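Local coordinates for protein oligogalacturonate lyase (Yersinia enterocolitica subsp. enterocolitica, PDB 3PE7) that probably cleaves short oligogalacturonates by beta-elimination in the cytoplasm, using a manganese-binding site on a seven-bladed beta-propeller, at residues A[356-368]-A[374-386]. Residues are numbered along the deposited sequence; the frame is centred on the assembly and turned at random.
Sequences PSFTPDDKQILFT and KPALYLATLPESV
Phe367 and Tyr378 are paired across an antiparallel beta hairpin, strands 364-369 and 376-381, and their pairing illustrates how a beta-propeller blade is knit together. In this seven-bladed propeller, strands 12-15 and 22-25 from near the N-terminus join the C-terminal hairpin in one sheet, 22-25 pairing directly with 376-381, so this blade closes the propeller ring.

The backbone ladder is regular. Ile365 and Ala380 form one hydrogen-bonded pair, Ile365 N to Ala380 O and Ala380 N to Ile365 O both 2.9 Å, and Phe367 and Tyr378 form the next. Leu382 N extends the ladder beyond the strand by donating to Lys363 O.

On the hairpin face carrying Ile365, Phe367, Tyr378 and Ala380, Ile365 and Phe367 pack on Leu322, and Ile365 and Ala380 on Val335 and Ala336 respectively. Phe367 holds CG between its backbone N and carbonyl carbon (chi1 63°), which carries the ring across to Tyr378. There Tyr378 CB sits over the ring face, 3.4 Å from Phe367 CZ, a CH-pi contact; the two rings are nearly parallel (17°) but slid apart, barely overlapping. Ala380 CB meets the Phe367 ring at its edge.

On the reverse face, Leu379 CD2 touches both Leu366 CB and Thr359 CG2, 3.7 Å from the latter, while Leu366 CD1 touches Leu377 CD2. Near the type I turn Thr359-Asp362, Leu382 CD1 comes in the plane of the Phe358 ring, 3.9 Å from Phe358 CE2.

Water completes the polar contacts at this end of the hairpin, away from its connecting loop. One molecule donates to both Lys363 O and Leu382 O; another accepts from Gln364 NE2, bonds Thr381 OG1, and donates to Leu379 O at 2.7 Å.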
ATOM      1  N   PRO A 356       5.615   5.484  -2.876  1.00  7.37           N
ATOM      2  CA  PRO A 356       6.131   5.253  -4.230  1.00  7.18           C
ATOM      3  C   PRO A 356       6.071   3.782  -4.662  1.00  7.34           C
ATOM      4  O   PRO A 356       6.191   2.875  -3.827  1.00  8.14           O
ATOM      5  CB  PRO A 356       7.597   5.693  -4.126  1.00  6.91           C
ATOM      6  CG  PRO A 356       7.955   5.497  -2.682  1.00  7.06           C
ATOM      7  CD  PRO A 356       6.685   5.890  -1.935  1.00  7.43           C
ATOM      8  N   SER A 357       5.849   3.576  -5.961  1.00  7.74           N
ATOM      9  CA  SER A 357       5.997   2.261  -6.592  1.00  8.10           C
ATOM     10  C   SER A 357       6.509   2.475  -8.021  1.00  8.73           C
ATOM     11  O   SER A 357       6.549   3.612  -8.497  1.00  8.24           O
ATOM     12  CB  SER A 357       4.696   1.466  -6.578  1.00  8.84           C
ATOM     13  OG  SER A 357       3.750   2.035  -7.476  1.00  8.10           O
ATOM     14  N   PHE A 358       6.903   1.393  -8.700  1.00  8.72           N
ATOM     15  CA  PHE A 358       7.401   1.474 -10.058  1.00  8.95           C
ATOM     16  C   PHE A 358       6.277   1.302 -11.076  1.00  8.79           C
ATOM     17  O   PHE A 358       5.341   0.542 -10.836  1.00  8.71           O
ATOM     18  CB  PHE A 358       8.494   0.407 -10.290  1.00  9.78           C
ATOM     19  CG  PHE A 358       9.745   0.624  -9.480  1.00  9.20           C
ATOM     20  CD1 PHE A 358       9.909   0.008  -8.247  1.00  9.23           C
ATOM     21  CD2 PHE A 358      10.765   1.452  -9.951  1.00 11.45           C
ATOM     22  CE1 PHE A 358      11.094   0.183  -7.475  1.00 10.10           C
ATOM     23  CE2 PHE A 358      11.937   1.653  -9.193  1.00 10.40           C
ATOM     24  CZ  PHE A 358      12.101   1.013  -7.947  1.00 10.71           C
ATOM     25  N   THR A 359       6.361   2.022 -12.196  1.00  9.17           N
ATOM     26  CA  THR A 359       5.514   1.743 -13.342  1.00  9.04           C
ATOM     27  C   THR A 359       5.848   0.321 -13.840  1.00  9.59           C
ATOM     28  O   THR A 359       6.926  -0.196 -13.554  1.00  9.93           O
ATOM     29  CB  THR A 359       5.748   2.744 -14.480  1.00  8.20           C
ATOM     30  OG1 THR A 359       7.154   2.866 -14.736  1.00  8.09           O
ATOM     31  CG2 THR A 359       5.163   4.126 -14.116  1.00  8.91           C
ATOM     32  N   PRO A 360       4.926  -0.307 -14.587  1.00 10.88           N
ATOM     33  CA  PRO A 360       5.190  -1.683 -15.034  1.00 10.95           C
ATOM     34  C   PRO A 360       6.502  -1.848 -15.835  1.00 11.40           C
ATOM     35  O   PRO A 360       7.099  -2.943 -15.835  1.00 11.27           O
ATOM     36  CB  PRO A 360       3.948  -2.004 -15.896  1.00 11.45           C
ATOM     37  CG  PRO A 360       2.848  -1.218 -15.233  1.00 10.19           C
ATOM     38  CD  PRO A 360       3.525   0.088 -14.841  1.00 10.27           C
ATOM     39  N   ASP A 361       6.950  -0.780 -16.495  1.00 11.55           N
ATOM     40  CA  ASP A 361       8.191  -0.828 -17.298  1.00 12.14           C
ATOM     41  C   ASP A 361       9.476  -0.533 -16.518  1.00 13.24           C
ATOM     42  O   ASP A 361      10.573  -0.590 -17.077  1.00 12.95           O
ATOM     43  CB  ASP A 361       8.072   0.050 -18.561  1.00 12.23           C
ATOM     44  CG  ASP A 361       7.986   1.535 -18.264  1.00 13.96           C
ATOM     45  OD1 ASP A 361       8.103   1.932 -17.092  1.00 13.32           O
ATOM     46  OD2 ASP A 361       7.798   2.312 -19.231  1.00 16.74           O
ATOM     47  N   ASP A 362       9.321  -0.228 -15.224  1.00 12.15           N
ATOM     48  CA  ASP A 362      10.421   0.101 -14.307  1.00 12.19           C
ATOM     49  C   ASP A 362      11.177   1.385 -14.677  1.00 11.88           C
ATOM     50  O   ASP A 362      12.279   1.615 -14.176  1.00 12.69           O
ATOM     51  CB  ASP A 362      11.406  -1.077 -14.148  1.00 11.63           C
ATOM     52  CG  ASP A 362      10.847  -2.177 -13.265  1.00 13.30           C
ATOM     53  OD1 ASP A 362      11.478  -3.250 -13.185  1.00 13.82           O
ATOM     54  OD2 ASP A 362       9.781  -1.947 -12.645  1.00 14.63           O
ATOM     55  N   LYS A 363      10.570   2.234 -15.511  1.00 11.95           N
ATOM     56  CA  LYS A 363      11.257   3.446 -15.964  1.00 11.90           C
ATOM     57  C   LYS A 363      10.903   4.673 -15.141  1.00 11.62           C
ATOM     58  O   LYS A 363      11.620   5.690 -15.180  1.00 11.53           O
ATOM     59  CB  LYS A 363      10.945   3.722 -17.438  1.00 12.61           C
ATOM     60  CG  LYS A 363      11.332   2.575 -18.396  1.00 15.31           C
ATOM     61  CD  LYS A 363      12.764   2.640 -18.851  1.00 20.79           C
ATOM     62  CE  LYS A 363      13.147   1.422 -19.744  1.00 22.34           C
ATOM     63  NZ  LYS A 363      12.101   1.195 -20.756  1.00 24.64           N
ATOM     64  N   GLN A 364       9.805   4.581 -14.398  1.00 10.40           N
ATOM     65  CA  GLN A 364       9.292   5.722 -13.647  1.00 10.31           C
ATOM     66  C   GLN A 364       8.825   5.303 -12.267  1.00  9.74           C
ATOM     67  O   GLN A 364       8.536   4.142 -12.034  1.00  9.85           O
ATOM     68  CB  GLN A 364       8.115   6.350 -14.372  1.00 10.67           C
ATOM     69  CG  GLN A 364       8.468   6.984 -15.689  1.00 13.42           C
ATOM     70  CD  GLN A 364       7.237   7.336 -16.447  1.00 14.67           C
ATOM     71  OE1 GLN A 364       6.451   6.460 -16.824  1.00 17.34           O
ATOM     72  NE2 GLN A 364       7.031   8.622 -16.661  1.00 15.92           N
ATOM     73  N   ILE A 365       8.743   6.262 -11.359  1.00  8.83           N
ATOM     74  CA  ILE A 365       8.058   6.011 -10.103  1.00  9.71           C
ATOM     75  C   ILE A 365       6.816   6.895  -9.962  1.00  8.50           C
ATOM     76  O   ILE A 365       6.815   8.077 -10.360  1.00  8.48           O
ATOM     77  CB  ILE A 365       9.004   6.147  -8.883  1.00 10.55           C
ATOM     78  CG1 ILE A 365       9.796   7.447  -8.939  1.00 11.97           C
ATOM     79  CG2 ILE A 365       9.980   4.918  -8.803  1.00 11.90           C
ATOM     80  CD1 ILE A 365      10.545   7.750  -7.631  1.00 15.20           C
ATOM     81  N   LEU A 366       5.760   6.311  -9.405  1.00  8.37           N
ATOM     82  CA  LEU A 366       4.490   7.018  -9.160  1.00  8.02           C
ATOM     83  C   LEU A 366       4.389   7.358  -7.691  1.00  8.03           C
ATOM     84  O   LEU A 366       4.623   6.497  -6.835  1.00  7.67           O
ATOM     85  CB  LEU A 366       3.296   6.135  -9.548  1.00  8.32           C
ATOM     86  CG  LEU A 366       1.900   6.709  -9.208  1.00  8.27           C
ATOM     87  CD1 LEU A 366       1.548   7.835 -10.160  1.00  9.61           C
ATOM     88  CD2 LEU A 366       0.806   5.602  -9.235  1.00  8.56           C
ATOM     89  N   PHE A 367       4.015   8.595  -7.387  1.00  6.83           N
ATOM     90  CA  PHE A 367       3.869   8.998  -5.979  1.00  7.01           C
ATOM     91  C   PHE A 367       2.875  10.133  -5.826  1.00  7.34           C
ATOM     92  O   PHE A 367       2.576  10.835  -6.797  1.00  7.08           O
ATOM     93  CB  PHE A 367       5.236   9.387  -5.369  1.00  7.41           C
ATOM     94  CG  PHE A 367       5.893  10.573  -6.020  1.00  7.65           C
ATOM     95  CD1 PHE A 367       5.798  11.830  -5.425  1.00  8.17           C
ATOM     96  CD2 PHE A 367       6.624  10.442  -7.213  1.00  8.69           C
ATOM     97  CE1 PHE A 367       6.420  12.945  -6.011  1.00  7.92           C
ATOM     98  CE2 PHE A 367       7.247  11.557  -7.806  1.00  7.96           C
ATOM     99  CZ  PHE A 367       7.149  12.803  -7.200  1.00  7.82           C
ATOM    100  N   THR A 368       2.366  10.304  -4.607  1.00  7.58           N
ATOM    101  CA  THR A 368       1.562  11.498  -4.244  1.00  8.26           C
ATOM    102  C   THR A 368       2.424  12.573  -3.559  1.00  8.11           C
ATOM    103  O   THR A 368       3.329  12.265  -2.784  1.00  7.99           O
ATOM    104  CB  THR A 368       0.411  11.132  -3.259  1.00  8.44           C
ATOM    105  OG1 THR A 368      -0.361  10.046  -3.760  1.00 11.32           O
ATOM    106  CG2 THR A 368      -0.528  12.308  -3.027  1.00  9.32           C
ATOM    107  N   LYS A 374      -2.883  21.003  -3.192  1.00 10.08           N
ATOM    108  CA  LYS A 374      -3.523  19.826  -2.623  1.00  9.66           C
ATOM    109  C   LYS A 374      -2.747  18.599  -3.108  1.00  8.40           C
ATOM    110  O   LYS A 374      -1.949  18.709  -4.042  1.00  8.31           O
ATOM    111  CB  LYS A 374      -4.988  19.776  -3.047  1.00  9.63           C
ATOM    112  CG  LYS A 374      -5.807  20.958  -2.493  1.00 11.92           C
ATOM    113  CD  LYS A 374      -7.181  20.966  -3.109  1.00 13.24           C
ATOM    114  CE  LYS A 374      -8.024  22.109  -2.585  1.00 17.78           C
ATOM    115  NZ  LYS A 374      -9.334  22.089  -3.306  1.00 20.04           N
ATOM    116  N   PRO A 375      -2.995  17.433  -2.491  1.00  8.20           N
ATOM    117  CA  PRO A 375      -2.416  16.185  -3.000  1.00  7.61           C
ATOM    118  C   PRO A 375      -2.639  15.995  -4.510  1.00  7.65           C
ATOM    119  O   PRO A 375      -3.737  16.244  -5.025  1.00  7.68           O
ATOM    120  CB  PRO A 375      -3.168  15.114  -2.219  1.00  7.65           C
ATOM    121  CG  PRO A 375      -3.473  15.799  -0.901  1.00  7.41           C
ATOM    122  CD  PRO A 375      -3.827  17.206  -1.292  1.00  7.74           C
ATOM    123  N   ALA A 376      -1.585  15.569  -5.200  1.00  7.61           N
ATOM    124  CA  ALA A 376      -1.640  15.307  -6.640  1.00  7.63           C
ATOM    125  C   ALA A 376      -0.759  14.097  -6.948  1.00  8.01           C
ATOM    126  O   ALA A 376       0.061  13.685  -6.116  1.00  7.92           O
ATOM    127  CB  ALA A 376      -1.166  16.564  -7.450  1.00  8.76           C
ATOM    128  N   LEU A 377      -0.933  13.540  -8.137  1.00  7.77           N
ATOM    129  CA  LEU A 377      -0.136  12.407  -8.602  1.00  8.19           C
ATOM    130  C   LEU A 377       1.000  12.867  -9.510  1.00  7.70           C
ATOM    131  O   LEU A 377       0.832  13.754 -10.352  1.00  8.73           O
ATOM    132  CB  LEU A 377      -1.016  11.385  -9.346  1.00  9.47           C
ATOM    133  CG  LEU A 377      -1.813  10.438  -8.423  1.00 10.59           C
ATOM    134  CD1 LEU A 377      -3.072  11.123  -7.904  1.00 13.37           C
ATOM    135  CD2 LEU A 377      -2.143   9.146  -9.140  1.00 13.12           C
ATOM    136  N   TYR A 378       2.159  12.242  -9.324  1.00  8.36           N
ATOM    137  CA  TYR A 378       3.384  12.552 -10.077  1.00  7.47           C
ATOM    138  C   TYR A 378       4.053  11.283 -10.560  1.00  7.46           C
ATOM    139  O   TYR A 378       4.033  10.248  -9.876  1.00  6.98           O
ATOM    140  CB  TYR A 378       4.402  13.289  -9.191  1.00  7.61           C
ATOM    141  CG  TYR A 378       3.881  14.581  -8.650  1.00  7.06           C
ATOM    142  CD1 TYR A 378       3.037  14.596  -7.528  1.00  7.99           C
ATOM    143  CD2 TYR A 378       4.189  15.794  -9.275  1.00  8.77           C
ATOM    144  CE1 TYR A 378       2.516  15.794  -7.032  1.00  7.05           C
ATOM    145  CE2 TYR A 378       3.668  17.006  -8.789  1.00  8.62           C
ATOM    146  CZ  TYR A 378       2.839  16.976  -7.656  1.00  7.47           C
ATOM    147  OH  TYR A 378       2.330  18.141  -7.170  1.00  8.96           O
ATOM    148  N   LEU A 379       4.655  11.378 -11.743  1.00  8.12           N
ATOM    149  CA  LEU A 379       5.548  10.350 -12.278  1.00  8.75           C
ATOM    150  C   LEU A 379       6.948  10.944 -12.452  1.00  9.37           C
ATOM    151  O   LEU A 379       7.128  11.903 -13.208  1.00  9.94           O
ATOM    152  CB  LEU A 379       5.025   9.819 -13.622  1.00  9.13           C
ATOM    153  CG  LEU A 379       3.802   8.899 -13.579  1.00  9.18           C
ATOM    154  CD1 LEU A 379       3.192   8.715 -14.974  1.00 11.30           C
ATOM    155  CD2 LEU A 379       4.208   7.540 -12.953  1.00  9.44           C
ATOM    156  N   ALA A 380       7.925  10.361 -11.757  1.00  9.44           N
ATOM    157  CA  ALA A 380       9.338  10.766 -11.927  1.00  9.26           C
ATOM    158  C   ALA A 380      10.094   9.743 -12.772  1.00 10.18           C
ATOM    159  O   ALA A 380      10.010   8.548 -12.515  1.00 10.40           O
ATOM    160  CB  ALA A 380      10.001  10.943 -10.566  1.00  9.11           C
ATOM    161  N   THR A 381      10.836  10.223 -13.777  1.00 10.38           N
ATOM    162  CA  THR A 381      11.605   9.350 -14.671  1.00 11.42           C
ATOM    163  C   THR A 381      12.931   9.011 -14.055  1.00 11.81           C
ATOM    164  O   THR A 381      13.673   9.898 -13.626  1.00 13.11           O
ATOM    165  CB  THR A 381      11.804  10.019 -16.061  1.00 10.81           C
ATOM    166  OG1 THR A 381      10.520  10.254 -16.631  1.00 13.80           O
ATOM    167  CG2 THR A 381      12.585   9.075 -17.008  1.00 12.90           C
ATOM    168  N   LEU A 382      13.222   7.715 -13.958  1.00 12.38           N
ATOM    169  CA  LEU A 382      14.478   7.304 -13.357  1.00 13.64           C
ATOM    170  C   LEU A 382      15.648   7.688 -14.276  1.00 14.44           C
ATOM    171  O   LEU A 382      15.580   7.460 -15.486  1.00 13.84           O
ATOM    172  CB  LEU A 382      14.490   5.798 -13.086  1.00 13.81           C
ATOM    173  CG  LEU A 382      13.437   5.202 -12.124  1.00 16.19           C
ATOM    174  CD1 LEU A 382      13.834   3.767 -11.823  1.00 18.78           C
ATOM    175  CD2 LEU A 382      13.276   5.992 -10.833  1.00 18.95           C
ATOM    176  N   PRO A 383      16.705   8.290 -13.699  1.00 15.82           N
ATOM    177  CA  PRO A 383      17.922   8.618 -14.459  1.00 17.12           C
ATOM    178  C   PRO A 383      18.633   7.374 -14.980  1.00 18.09           C
ATOM    179  O   PRO A 383      18.589   6.321 -14.344  1.00 17.26           O
ATOM    180  CB  PRO A 383      18.811   9.295 -13.410  1.00 17.72           C
ATOM    181  CG  PRO A 383      18.394   8.730 -12.126  1.00 17.80           C
ATOM    182  CD  PRO A 383      16.875   8.579 -12.263  1.00 16.30           C
ATOM    183  N   GLU A 384      19.301   7.498 -16.128  1.00 19.63           N
ATOM    184  CA  GLU A 384      20.083   6.397 -16.691  1.00 21.10           C
ATOM    185  C   GLU A 384      21.089   5.852 -15.677  1.00 21.07           C
ATOM    186  O   GLU A 384      21.377   4.659 -15.661  1.00 21.49           O
ATOM    187  CB  GLU A 384      20.808   6.847 -17.977  1.00 22.12           C
ATOM    188  CG  GLU A 384      19.883   7.113 -19.191  1.00 25.54           C
ATOM    189  CD  GLU A 384      20.656   7.496 -20.466  1.00 30.03           C
ATOM    190  OE1 GLU A 384      21.910   7.468 -20.446  1.00 29.83           O
ATOM    191  OE2 GLU A 384      20.011   7.820 -21.494  1.00 32.16           O
ATOM    192  N   SER A 385      21.584   6.731 -14.809  1.00 21.47           N
ATOM    193  CA  SER A 385      22.579   6.380 -13.793  1.00 21.49           C
ATOM    194  C   SER A 385      22.147   5.287 -12.798  1.00 21.40           C
ATOM    195  O   SER A 385      22.992   4.663 -12.149  1.00 20.98           O
ATOM    196  CB  SER A 385      23.050   7.635 -13.051  1.00 21.87           C
ATOM    197  OG  SER A 385      21.974   8.348 -12.458  1.00 21.99           O
ATOM    198  N   VAL A 386      20.841   5.039 -12.689  1.00 20.79           N
ATOM    199  CA  VAL A 386      20.356   3.951 -11.839  1.00 20.81           C
ATOM    200  C   VAL A 386      20.943   2.606 -12.271  1.00 21.66           C
ATOM    201  O   VAL A 386      21.245   1.761 -11.434  1.00 21.66           O
ATOM    202  CB  VAL A 386      18.790   3.888 -11.795  1.00 20.65           C
ATOM    203  CG1 VAL A 386      18.295   2.567 -11.233  1.00 19.91           C
ATOM    204  CG2 VAL A 386      18.245   5.037 -10.976  1.00 19.14           C
TER
HETATM  205  O   HOH W   1      13.911   5.633 -16.784  1.00 14.39           O
HETATM  206  O   HOH W   2       8.175  11.219 -15.628  1.00 17.38           O